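Glycerate dehydrogenase (Bacillus sp. 5mfcol3.1, PDB 6P2I) probably reduces acyclic imino acids to amino acids with NADPH as the hydride donor. Local coordinates at residues 4-9 and 46-51; 102-107 and 158-163. All blocks are in the same frame, centred on the assembly; numbering follows the deposited sequence.

Contact 1. Residues 4-9 and 46-51; sequences TYIDKP and DIAIVE. With DAR (D-arginine), chain D.
Tyr5 and Glu51 join the D-arginine pocket to the sheet: Tyr5 OH donates to Glu51 OE2 across 2.7 Å, while OE1 takes an N-H of the D-arginine guanidinium, 2.9 Å from NH2 to Glu51 OE1 and nearly straight at 169°. The phenol reaches OE2 on its anti side, 25° out of the carboxylate plane. Thr10 also bonds OE1, so three groups fix the carboxylate's rotation. An extended glutamate suits this place: CG lies anti to the backbone N (chi1 177°) and the chain runs on straight, placing OE1 at the guanidinium, where its probable negative charge would suit the cation. Thr4 and Tyr5 pair in parallel with Ala48 and Ile49, joining adjacent strands 2-5 and 47-50 of the five-stranded parallel sheet in what corresponds to the substrate-binding domain of D-2-hydroxyacid dehydrogenases, and the pocket lies beyond their C-terminal ends. Ile6 N to Ile49 O, 2.9 Å, is the last backbone bond between them. Beyond it Asp7 takes over, its OD1 accepting Glu51 N at 2.9 Å through the syn lone pair; Thr53 and the amide of Trp52 hold OD2. The flat Tyr5 ring is sandwiched, Ile49 CG2 over one face toward the rim and Pro9 CG over the centre of the other. An alanine at Tyr5 would probably leave Glu51 OE2 without its hydroxyl partner, the carboxylate still held at OE1, and open a gap between Ile49 and Pro9.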
loop_
_atom_site.group_PDB
_atom_site.type_symbol
_atom_site.label_atom_id
_atom_site.label_comp_id
_atom_site.label_asym_id
_atom_site.label_seq_id
_atom_site.Cartn_x
_atom_site.Cartn_y
_atom_site.Cartn_z
ATOM N N THR A 4 -21.859 -29.731 -12.093
ATOM C CA THR A 4 -20.677 -29.733 -12.950
ATOM C C THR A 4 -19.970 -28.391 -12.884
ATOM O O THR A 4 -20.554 -27.361 -13.233
ATOM C CB THR A 4 -21.041 -30.041 -14.400
ATOM O OG1 THR A 4 -21.719 -31.298 -14.462
ATOM C CG2 THR A 4 -19.773 -30.120 -15.240
ATOM N N TYR A 5 -18.713 -28.412 -12.454
ATOM C CA TYR A 5 -17.822 -27.260 -12.585
ATOM C C TYR A 5 -17.246 -27.364 -13.995
ATOM O O TYR A 5 -16.409 -28.230 -14.277
ATOM C CB TYR A 5 -16.758 -27.300 -11.492
ATOM C CG TYR A 5 -16.104 -25.975 -11.106
ATOM C CD1 TYR A 5 -15.504 -25.163 -12.059
ATOM C CD2 TYR A 5 -16.065 -25.562 -9.783
ATOM C CE1 TYR A 5 -14.877 -23.956 -11.708
ATOM C CE2 TYR A 5 -15.447 -24.355 -9.419
ATOM C CZ TYR A 5 -14.858 -23.563 -10.388
ATOM O OH TYR A 5 -14.236 -22.380 -10.032
ATOM N N ILE A 6 -17.733 -26.518 -14.910
ATOM C CA ILE A 6 -17.521 -26.782 -16.334
ATOM C C ILE A 6 -16.166 -26.342 -16.862
ATOM O O ILE A 6 -15.833 -26.674 -18.004
ATOM C CB ILE A 6 -18.610 -26.127 -17.205
ATOM C CG1 ILE A 6 -18.467 -24.602 -17.214
ATOM C CG2 ILE A 6 -20.000 -26.597 -16.766
ATOM C CD1 ILE A 6 -19.334 -23.926 -18.291
ATOM N N ASP A 7 -15.369 -25.602 -16.085
ATOM C CA ASP A 7 -14.063 -25.170 -16.567
ATOM C C ASP A 7 -13.100 -25.098 -15.385
ATOM O O ASP A 7 -13.488 -25.293 -14.234
ATOM C CB ASP A 7 -14.140 -23.839 -17.350
ATOM C CG ASP A 7 -14.923 -22.739 -16.616
ATOM O OD1 ASP A 7 -15.142 -22.851 -15.399
ATOM O OD2 ASP A 7 -15.336 -21.761 -17.288
ATOM N N LYS A 8 -11.821 -24.855 -15.687
ATOM C CA LYS A 8 -10.721 -25.112 -14.755
ATOM C C LYS A 8 -10.799 -24.256 -13.497
ATOM O O LYS A 8 -10.640 -23.030 -13.567
ATOM C CB LYS A 8 -9.379 -24.873 -15.456
ATOM C CG LYS A 8 -8.158 -25.230 -14.634
ATOM C CD LYS A 8 -6.911 -25.253 -15.509
ATOM C CE LYS A 8 -6.425 -23.846 -15.830
ATOM N NZ LYS A 8 -5.373 -23.360 -14.887
ATOM N N PRO A 9 -11.027 -24.851 -12.329
ATOM C CA PRO A 9 -11.121 -24.035 -11.114
ATOM C C PRO A 9 -9.757 -23.502 -10.713
ATOM O O PRO A 9 -8.750 -24.215 -10.764
ATOM C CB PRO A 9 -11.666 -25.001 -10.053
ATOM C CG PRO A 9 -12.135 -26.228 -10.822
ATOM C CD PRO A 9 -11.315 -26.275 -12.077
ATOM N N ASP A 46 -27.592 -30.611 -14.048
ATOM C CA ASP A 46 -28.719 -29.881 -13.495
ATOM C C ASP A 46 -28.292 -28.562 -12.869
ATOM O O ASP A 46 -28.967 -27.543 -13.056
ATOM C CB ASP A 46 -29.436 -30.746 -12.462
ATOM C CG ASP A 46 -29.834 -32.085 -13.024
ATOM O OD1 ASP A 46 -30.690 -32.112 -13.940
ATOM O OD2 ASP A 46 -29.256 -33.105 -12.586
ATOM N N ILE A 47 -27.170 -28.564 -12.146
ATOM C CA ILE A 47 -26.513 -27.358 -11.659
ATOM C C ILE A 47 -25.164 -27.258 -12.352
ATOM O O ILE A 47 -24.456 -28.262 -12.483
ATOM C CB ILE A 47 -26.329 -27.388 -10.128
ATOM C CG1 ILE A 47 -27.683 -27.534 -9.427
ATOM C CG2 ILE A 47 -25.563 -26.153 -9.654
ATOM C CD1 ILE A 47 -27.559 -27.730 -7.919
ATOM N N ALA A 48 -24.824 -26.060 -12.826
ATOM C CA ALA A 48 -23.516 -25.813 -13.418
ATOM C C ALA A 48 -22.806 -24.724 -12.631
ATOM O O ALA A 48 -23.447 -23.819 -12.098
ATOM C CB ALA A 48 -23.617 -25.388 -14.883
ATOM N N ILE A 49 -21.478 -24.827 -12.579
ATOM C CA ILE A 49 -20.602 -23.817 -11.979
ATOM C C ILE A 49 -19.624 -23.373 -13.056
ATOM O O ILE A 49 -19.063 -24.210 -13.771
ATOM C CB ILE A 49 -19.838 -24.363 -10.765
ATOM C CG1 ILE A 49 -20.799 -24.992 -9.753
ATOM C CG2 ILE A 49 -18.997 -23.226 -10.112
ATOM C CD1 ILE A 49 -20.145 -26.028 -8.865
ATOM N N VAL A 50 -19.408 -22.067 -13.176
ATOM C CA VAL A 50 -18.579 -21.547 -14.254
ATOM C C VAL A 50 -17.617 -20.505 -13.693
ATOM O O VAL A 50 -17.968 -19.745 -12.781
ATOM C CB VAL A 50 -19.447 -20.964 -15.390
ATOM C CG1 VAL A 50 -20.283 -19.780 -14.889
ATOM C CG2 VAL A 50 -18.587 -20.570 -16.578
ATOM N N GLU A 51 -16.394 -20.492 -14.223
ATOM C CA GLU A 51 -15.380 -19.517 -13.808
ATOM C C GLU A 51 -14.849 -18.666 -14.948
ATOM O O GLU A 51 -14.549 -17.478 -14.746
ATOM C CB GLU A 51 -14.199 -20.225 -13.127
ATOM C CG GLU A 51 -13.082 -19.243 -12.733
ATOM C CD GLU A 51 -12.064 -19.799 -11.765
ATOM O OE1 GLU A 51 -11.046 -19.107 -11.533
ATOM O OE2 GLU A 51 -12.267 -20.903 -11.229
HETATM N N DAR D . -13.494 -11.050 -11.727
HETATM C CA DAR D . -13.457 -11.169 -10.269
HETATM C CB DAR D . -12.361 -12.143 -9.810
HETATM C CG DAR D . -12.575 -13.580 -10.296
HETATM C CD DAR D . -11.738 -14.577 -9.501
HETATM N NE DAR D . -11.966 -15.989 -9.811
HETATM C CZ DAR D . -12.394 -16.837 -8.871
HETATM N NH1 DAR D . -13.053 -16.381 -7.801
HETATM N NH2 DAR D . -12.176 -18.148 -8.985
HETATM C C DAR D . -14.828 -11.530 -9.728
HETATM O O DAR D . -14.980 -12.197 -8.685
HETATM O OXT DAR D . -15.806 -11.124 -10.355
#

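Contact 2. Residues 102-107 and 158-163; sequences VAEHVF and AEIANA. With NAP (NADP nicotinamide-adenine-dinucleotide phosphate), chain C.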
loop_
_atom_site.group_PDB
_atom_site.type_symbol
_atom_site.label_atom_id
_atom_site.label_comp_id
_atom_site.label_asym_id
_atom_site.label_seq_id
_atom_site.Cartn_x
_atom_site.Cartn_y
_atom_site.Cartn_z
ATOM N N VAL A 102 -10.006 -7.315 -2.200
ATOM C CA VAL A 102 -9.951 -6.301 -3.249
ATOM C C VAL A 102 -9.794 -4.916 -2.636
ATOM O O VAL A 102 -9.028 -4.086 -3.139
ATOM C CB VAL A 102 -11.193 -6.380 -4.158
ATOM C CG1 VAL A 102 -11.168 -5.260 -5.202
ATOM C CG2 VAL A 102 -11.232 -7.744 -4.851
ATOM N N ALA A 103 -10.521 -4.642 -1.550
ATOM C CA ALA A 103 -10.382 -3.347 -0.894
ATOM C C ALA A 103 -8.946 -3.113 -0.435
ATOM O O ALA A 103 -8.403 -2.015 -0.613
ATOM C CB ALA A 103 -11.349 -3.250 0.287
ATOM N N GLU A 104 -8.306 -4.131 0.141
ATOM C CA GLU A 104 -6.903 -3.957 0.515
ATOM C C GLU A 104 -6.028 -3.751 -0.712
ATOM O O GLU A 104 -5.064 -2.977 -0.668
ATOM C CB GLU A 104 -6.415 -5.149 1.339
ATOM C CG GLU A 104 -7.022 -5.170 2.724
ATOM C CD GLU A 104 -6.465 -6.245 3.642
ATOM O OE1 GLU A 104 -5.367 -6.778 3.366
ATOM O OE2 GLU A 104 -7.144 -6.551 4.650
ATOM N N HIS A 105 -6.365 -4.409 -1.828
ATOM C CA HIS A 105 -5.584 -4.221 -3.043
ATOM C C HIS A 105 -5.682 -2.804 -3.568
ATOM O O HIS A 105 -4.726 -2.305 -4.177
ATOM C CB HIS A 105 -6.056 -5.200 -4.123
ATOM C CG HIS A 105 -5.041 -5.460 -5.180
ATOM N ND1 HIS A 105 -3.968 -6.305 -4.989
ATOM C CD2 HIS A 105 -4.951 -5.020 -6.459
ATOM C CE1 HIS A 105 -3.268 -6.381 -6.108
ATOM N NE2 HIS A 105 -3.837 -5.604 -7.012
ATOM N N VAL A 106 -6.830 -2.145 -3.379
ATOM C CA VAL A 106 -6.938 -0.750 -3.790
ATOM C C VAL A 106 -5.851 0.076 -3.107
ATOM O O VAL A 106 -5.185 0.906 -3.742
ATOM C CB VAL A 106 -8.337 -0.193 -3.459
ATOM C CG1 VAL A 106 -8.367 1.322 -3.611
ATOM C CG2 VAL A 106 -9.415 -0.841 -4.341
ATOM N N PHE A 107 -5.647 -0.157 -1.814
ATOM C CA PHE A 107 -4.624 0.592 -1.092
ATOM C C PHE A 107 -3.226 0.113 -1.451
ATOM O O PHE A 107 -2.308 0.928 -1.527
ATOM C CB PHE A 107 -4.893 0.523 0.414
ATOM C CG PHE A 107 -6.060 1.361 0.821
ATOM C CD1 PHE A 107 -7.357 0.866 0.741
ATOM C CD2 PHE A 107 -5.863 2.671 1.215
ATOM C CE1 PHE A 107 -8.431 1.656 1.072
ATOM C CE2 PHE A 107 -6.942 3.474 1.555
ATOM C CZ PHE A 107 -8.221 2.969 1.491
ATOM N N ALA A 158 -14.430 2.301 1.490
ATOM C CA ALA A 158 -14.797 3.482 2.276
ATOM C C ALA A 158 -14.461 3.300 3.751
ATOM O O ALA A 158 -14.013 4.245 4.415
ATOM C CB ALA A 158 -16.283 3.798 2.099
ATOM N N GLU A 159 -14.685 2.100 4.295
ATOM C CA GLU A 159 -14.384 1.876 5.708
ATOM C C GLU A 159 -12.904 2.082 5.983
ATOM O O GLU A 159 -12.524 2.730 6.968
ATOM C CB GLU A 159 -14.783 0.465 6.136
ATOM C CG GLU A 159 -16.242 0.154 6.123
ATOM C CD GLU A 159 -16.487 -1.260 6.609
ATOM O OE1 GLU A 159 -15.963 -1.611 7.691
ATOM O OE2 GLU A 159 -17.173 -2.024 5.899
ATOM N N ILE A 160 -12.054 1.505 5.135
ATOM C CA ILE A 160 -10.615 1.684 5.288
ATOM C C ILE A 160 -10.242 3.149 5.106
ATOM O O ILE A 160 -9.445 3.703 5.875
ATOM C CB ILE A 160 -9.849 0.787 4.304
ATOM C CG1 ILE A 160 -10.138 -0.694 4.581
ATOM C CG2 ILE A 160 -8.360 1.077 4.389
ATOM C CD1 ILE A 160 -9.605 -1.597 3.517
ATOM N N ALA A 161 -10.820 3.801 4.095
ATOM C CA ALA A 161 -10.521 5.212 3.854
ATOM C C ALA A 161 -10.945 6.082 5.031
ATOM O O ALA A 161 -10.193 6.968 5.460
ATOM C CB ALA A 161 -11.206 5.688 2.577
ATOM N N ASN A 162 -12.165 5.870 5.548
ATOM C CA ASN A 162 -12.706 6.780 6.559
ATOM C C ASN A 162 -11.888 6.723 7.836
ATOM O O ASN A 162 -11.839 7.701 8.593
ATOM C CB ASN A 162 -14.178 6.456 6.852
ATOM C CG ASN A 162 -15.148 7.309 6.039
ATOM O OD1 ASN A 162 -15.001 8.531 5.949
ATOM N ND2 ASN A 162 -16.157 6.666 5.454
ATOM N N ALA A 163 -11.211 5.605 8.073
ATOM C CA ALA A 163 -10.364 5.454 9.242
ATOM C C ALA A 163 -8.892 5.727 8.950
ATOM O O ALA A 163 -8.113 5.889 9.895
ATOM C CB ALA A 163 -10.553 4.054 9.837
HETATM P PA NAP C . -22.031 -4.589 -5.875
HETATM O O1A NAP C . -23.104 -5.078 -6.825
HETATM O O2A NAP C . -22.159 -4.869 -4.406
HETATM O O5B NAP C . -21.912 -3.006 -6.054
HETATM C C5B NAP C . -21.969 -2.400 -7.342
HETATM C C4B NAP C . -22.050 -0.893 -7.129
HETATM O O4B NAP C . -22.010 -0.275 -8.417
HETATM C C3B NAP C . -23.369 -0.466 -6.480
HETATM O O3B NAP C . -23.151 0.740 -5.721
HETATM C C2B NAP C . -24.245 -0.122 -7.661
HETATM O O2B NAP C . -25.268 0.808 -7.342
HETATM C C1B NAP C . -23.197 0.515 -8.555
HETATM N N9A NAP C . -23.660 0.589 -9.949
HETATM C C8A NAP C . -24.164 -0.415 -10.695
HETATM N N7A NAP C . -24.504 0.040 -11.926
HETATM C C5A NAP C . -24.229 1.357 -11.950
HETATM C C6A NAP C . -24.342 2.448 -12.938
HETATM N N6A NAP C . -24.842 2.208 -14.174
HETATM N N1A NAP C . -23.930 3.676 -12.560
HETATM C C2A NAP C . -23.429 3.930 -11.332
HETATM N N3A NAP C . -23.290 2.994 -10.374
HETATM C C4A NAP C . -23.675 1.713 -10.641
HETATM O O3 NAP C . -20.642 -5.117 -6.505
HETATM P PN NAP C . -19.265 -5.417 -5.730
HETATM O O1N NAP C . -19.376 -6.704 -4.951
HETATM O O2N NAP C . -18.815 -4.176 -4.993
HETATM O O5D NAP C . -18.300 -5.702 -6.982
HETATM C C5D NAP C . -18.078 -4.684 -7.966
HETATM C C4D NAP C . -17.220 -5.221 -9.103
HETATM O O4D NAP C . -15.923 -5.535 -8.604
HETATM C C3D NAP C . -17.698 -6.541 -9.690
HETATM O O3D NAP C . -18.750 -6.370 -10.652
HETATM C C2D NAP C . -16.421 -7.103 -10.296
HETATM O O2D NAP C . -16.362 -6.765 -11.687
HETATM C C1D NAP C . -15.292 -6.420 -9.519
HETATM N N1N NAP C . -14.483 -7.414 -8.803
HETATM C C2N NAP C . -13.157 -7.470 -9.024
HETATM C C3N NAP C . -12.359 -8.410 -8.379
HETATM C C7N NAP C . -10.879 -8.474 -8.662
HETATM O O7N NAP C . -10.254 -9.477 -8.346
HETATM N N7N NAP C . -10.272 -7.468 -9.307
HETATM C C4N NAP C . -12.959 -9.306 -7.489
HETATM C C5N NAP C . -14.338 -9.238 -7.281
HETATM C C6N NAP C . -15.076 -8.269 -7.953
HETATM P P2B NAP C . -26.708 0.376 -6.751
HETATM O O1X NAP C . -27.256 -0.657 -7.720
HETATM O O2X NAP C . -26.421 -0.214 -5.396
HETATM O O3X NAP C . -27.455 1.680 -6.679
#
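Ile160 is the first residue of 158-163 to meet helix 102-107, with both branches. Its CD1 reaches Ala103 CB at 4.0 Å, where the small alanine lets the tip come close. CG2 makes a CH-pi contact over one face of the Phe107 ring, toward the rim, with Ile160 CG2 3.4 Å from Phe107 CE1. The flat aromatic face suits a methyl, and the ring also meets that of Phe164 of the same chain, nearly parallel. The two side chains lie alongside, pointing opposite ways. CG2 stands anti to the backbone N, facing the ring, while the other branch, extended through chi2 of 170°, carries CD1 to the alanine. The axes of these short segments approach to 10.2 Å at 45°. Helix 152-163 belongs to the Rossmann-type cofactor domain, after the glycine-rich turn whose amides bind NADP; helix 99-114 brings Val102 CG2 within 3.5 Å of the nicotinamide C4N. One residue on, Ala161 brings its backbone N to 3.8 Å from Phe107 CZ, its CB, a little further off, also touching Val168 and Ile145 of the sheet. In the second subunit, Phe164 touches Ile160, Phe111 touches Phe107, and the backbone amides of Ile140 and Arg141 bind the Glu104 carboxylate.

In the fold
Contact 1 closes before contact 2 opens along the chain, and their centres lie about 32 Å apart on opposite sides of the chain's centre, the nearest atoms about 13 Å apart. They share no sheet. Residues 4-9 and 46-51 belong to the five-stranded parallel sheet; residues 102-107 and 158-163 lie on helices 99-114 and 152-163, the latter following a strand of the seven-stranded parallel sheet. The active site lies between: contact 1 borders its D-arginine side and contact 2 its cofactor side. This two-domain plan, as in D-2-hydroxyacid dehydrogenases, brings the D-arginine site and cofactor together in a cleft, while contact 2 also borders the second subunit.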